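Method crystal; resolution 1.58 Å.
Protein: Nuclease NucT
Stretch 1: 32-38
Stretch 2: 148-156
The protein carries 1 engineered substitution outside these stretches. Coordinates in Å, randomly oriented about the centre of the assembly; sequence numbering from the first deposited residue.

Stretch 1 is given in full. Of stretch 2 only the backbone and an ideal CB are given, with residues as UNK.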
# COMPACT_ATOMS: atom_id res chain seq x y z
N GLU A 32 -13.64 12.41 -16.88
CA GLU A 32 -14.80 12.68 -16.00
C GLU A 32 -14.51 13.01 -14.55
O GLU A 32 -15.02 14.00 -14.01
CB GLU A 32 -15.71 11.43 -15.96
CG GLU A 32 -16.26 11.04 -17.33
CD GLU A 32 -17.20 12.09 -17.89
OE1 GLU A 32 -17.94 12.68 -17.07
OE2 GLU A 32 -17.23 12.30 -19.13
N SER A 33 -13.77 12.11 -13.90
CA SER A 33 -13.58 12.24 -12.47
C SER A 33 -12.31 11.58 -11.96
O SER A 33 -11.73 10.65 -12.57
CB SER A 33 -14.72 11.61 -11.69
OG SER A 33 -14.82 10.24 -11.91
N VAL A 34 -11.85 12.15 -10.84
CA VAL A 34 -10.65 11.64 -10.18
C VAL A 34 -10.96 11.63 -8.71
O VAL A 34 -11.29 12.67 -8.10
CB VAL A 34 -9.38 12.48 -10.49
CG1 VAL A 34 -8.22 11.99 -9.65
CG2 VAL A 34 -9.01 12.42 -11.95
N LYS A 35 -10.91 10.42 -8.12
CA LYS A 35 -11.19 10.21 -6.76
C LYS A 35 -9.97 9.66 -6.07
O LYS A 35 -9.42 8.62 -6.47
CB LYS A 35 -12.38 9.25 -6.60
CG LYS A 35 -13.75 9.84 -7.13
CD LYS A 35 -14.87 8.79 -7.14
CE LYS A 35 -16.12 9.34 -7.77
NZ LYS A 35 -16.77 10.25 -6.78
N ILE A 36 -9.51 10.35 -5.01
CA ILE A 36 -8.21 9.97 -4.42
C ILE A 36 -8.36 9.89 -2.93
O ILE A 36 -9.02 10.74 -2.30
CB ILE A 36 -7.13 11.03 -4.71
CG1 ILE A 36 -6.85 11.09 -6.20
CG2 ILE A 36 -5.83 10.84 -3.90
CD1 ILE A 36 -6.28 12.42 -6.76
N ALA A 37 -7.81 8.83 -2.33
CA ALA A 37 -7.59 8.78 -0.88
C ALA A 37 -6.13 8.56 -0.64
O ALA A 37 -5.61 7.59 -1.20
CB ALA A 37 -8.40 7.68 -0.29
N ILE A 38 -5.45 9.47 0.05
CA ILE A 38 -4.00 9.42 0.20
C ILE A 38 -3.58 9.77 1.57
O ILE A 38 -3.97 10.79 2.09
CB ILE A 38 -3.37 10.33 -0.87
CG1 ILE A 38 -1.84 10.17 -0.94
CG2 ILE A 38 -3.87 11.76 -0.80
CD1 ILE A 38 -1.39 8.80 -1.37
N UNK A 148 -14.26 -0.09 -5.11
CA UNK A 148 -13.47 1.03 -4.62
C UNK A 148 -14.33 2.31 -4.65
O UNK A 148 -14.31 3.01 -3.65
CB UNK A 148 -12.20 1.20 -5.46
N UNK A 149 -15.14 2.49 -5.70
CA UNK A 149 -16.07 3.64 -5.78
C UNK A 149 -17.10 3.62 -4.66
O UNK A 149 -17.35 4.67 -4.02
CB UNK A 149 -16.79 3.65 -7.13
N UNK A 150 -17.66 2.44 -4.32
CA UNK A 150 -18.69 2.38 -3.33
C UNK A 150 -18.22 2.77 -1.95
O UNK A 150 -18.87 3.56 -1.20
CB UNK A 150 -19.28 0.97 -3.29
N UNK A 151 -17.03 2.23 -1.59
CA UNK A 151 -16.55 2.55 -0.28
C UNK A 151 -15.94 3.93 -0.29
O UNK A 151 -15.86 4.46 0.74
CB UNK A 151 -15.54 1.51 0.20
N UNK A 152 -15.47 4.39 -1.42
CA UNK A 152 -14.95 5.76 -1.50
C UNK A 152 -16.06 6.78 -1.06
O UNK A 152 -15.83 7.70 -0.25
CB UNK A 152 -14.47 6.06 -2.92
N UNK A 153 -17.22 6.61 -1.61
CA UNK A 153 -18.40 7.43 -1.20
C UNK A 153 -18.73 7.39 0.24
O UNK A 153 -19.00 8.44 0.83
CB UNK A 153 -19.65 6.99 -1.97
N UNK A 154 -18.60 6.21 0.87
CA UNK A 154 -18.78 6.08 2.32
C UNK A 154 -17.68 6.84 3.08
O UNK A 154 -17.96 7.58 4.01
CB UNK A 154 -18.78 4.60 2.72
N UNK A 155 -16.42 6.68 2.61
CA UNK A 155 -15.35 7.48 3.17
C UNK A 155 -15.63 8.99 3.09
O UNK A 155 -15.30 9.75 4.06
CB UNK A 155 -14.04 7.15 2.45
N UNK A 156 -16.09 9.43 1.96
CA UNK A 156 -16.32 10.85 1.69
C UNK A 156 -17.33 11.41 2.66
O UNK A 156 -17.23 12.57 3.10
CB UNK A 156 -16.80 11.06 0.25

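Backbone angles near -60/-40 throughout mark stretch 2 as helical, so no position demands glycine or proline. The helix crosses strand 33-38 at 66°, with a closest axial approach of 10.0 Å. The nearest CA pair is Lys 35 CA and the CA of position 152, 7.8 Å apart. Contact should therefore centre there and fade towards both ends.

At 148 the ideal CB has nothing of stretch 1 within 5.5 Å, so this strand sets no constraint on size. The residue is Ala 148; Ala 148 O accepts a hydrogen bond from the backbone N of position 152 (2.9 Å).

Position 149 points its CB sideways, 5.5 Å from Lys 35 CD. A long, flexible chain could run along that aliphatic stem towards the hydroxyl of Ser 33; an acid, a glutamine or a lysine would all be plausible. Lys 149 is found, with chi1 m and chi2 t. Its CE lies 4.0 Å from Lys 35 CE, a contact between methylenes, while its NZ is 4.4 Å from Ser 33 OG and finds its hydrogen bonding elsewhere in the structure.

Positions 150 and 151 direct their CBs out of reach of the strand, which leaves the choice free; Ser 150 and Tyr 151 occupy them.

Position 152 points toward the strand, its ideal CB 5.0 Å from Lys 35 CD. The methylenes of the lysine stem favour a ring or a broad aliphatic group, and the carbonyl of Ile 36 lies farther on, an acceptor for a long side chain ending in a donor. Tyr 152 meets both conditions. With chi1 t, its ring centroid sits 3.9 Å from Lys 35 CB, only 14° off the ring normal, a CH-pi contact over the face. Near the ring plane, at its edge, lies Ile 36 O, which accepts a hydrogen bond from Tyr 152 OH (2.8 Å), and Tyr 152 CE1 lies 4.2 Å from Ala 37 CB.

At 153 the CB is sideways and the ideal CB is 6.5 Å from Lys 35 NZ, yet this amine is accessible to a longer polar chain, so Glu or Gln could serve. In Gln 153, chi1 and chi2 are both m, and the side-chain end comes nearer to the strand than the CB direction suggests.

At 154 nothing of stretch 1 lies within 5.5 Å of the ideal CB, so a solvent-compatible residue suits; Lys 154 is found.

Position 155 points toward the strand, but from a distance that a leucine, methionine or aromatic side chain could bridge to reach the methyl of Ala 37. Met 155 does so, its CE 4.2 Å from Ala 37 CB.

Position 156 also points toward the strand, but nothing of stretch 1 lies within 5.5 Å of its ideal CB, so an aliphatic or a polar residue would do. Leu 156 makes no contact; its CD2 stays 5.1 Å from Lys 35 NZ.

Stretch 2 148-156: AKSYYQKML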
# COMPACT_ATOMS: atom_id res chain seq x y z
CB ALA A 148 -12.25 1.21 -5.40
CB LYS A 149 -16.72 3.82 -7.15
CG LYS A 149 -15.81 4.47 -8.18
CD LYS A 149 -16.53 4.70 -9.52
CE LYS A 149 -16.24 6.10 -10.04
NZ LYS A 149 -16.99 6.44 -11.27
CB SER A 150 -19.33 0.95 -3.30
OG SER A 150 -20.15 0.85 -2.16
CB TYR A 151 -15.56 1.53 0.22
CG TYR A 151 -16.21 0.20 0.61
CD1 TYR A 151 -16.90 0.08 1.75
CD2 TYR A 151 -16.09 -0.89 -0.19
CE1 TYR A 151 -17.50 -1.12 2.13
CE2 TYR A 151 -16.73 -2.11 0.14
CZ TYR A 151 -17.40 -2.20 1.31
OH TYR A 151 -18.07 -3.31 1.80
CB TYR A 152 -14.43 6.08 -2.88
CG TYR A 152 -13.71 7.42 -2.88
CD1 TYR A 152 -12.37 7.53 -2.56
CD2 TYR A 152 -14.40 8.59 -3.09
CE1 TYR A 152 -11.72 8.77 -2.55
CE2 TYR A 152 -13.75 9.82 -3.11
CZ TYR A 152 -12.40 9.93 -2.83
OH TYR A 152 -11.76 11.15 -2.79
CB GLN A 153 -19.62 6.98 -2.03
CG GLN A 153 -19.48 7.33 -3.51
CD GLN A 153 -19.10 8.78 -3.81
OE1 GLN A 153 -19.89 9.67 -3.61
NE2 GLN A 153 -17.87 9.00 -4.25
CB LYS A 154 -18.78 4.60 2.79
CG LYS A 154 -20.04 3.82 2.42
CD LYS A 154 -20.23 2.51 3.19
CE LYS A 154 -19.92 2.52 4.68
NZ LYS A 154 -21.02 2.84 5.63
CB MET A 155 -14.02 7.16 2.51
CG MET A 155 -13.65 5.74 2.91
SD MET A 155 -12.16 5.18 2.01
CE MET A 155 -10.93 6.20 2.76
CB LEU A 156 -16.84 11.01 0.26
CG LEU A 156 -16.41 12.24 -0.53
CD1 LEU A 156 -14.97 12.68 -0.41
CD2 LEU A 156 -16.78 11.95 -2.01
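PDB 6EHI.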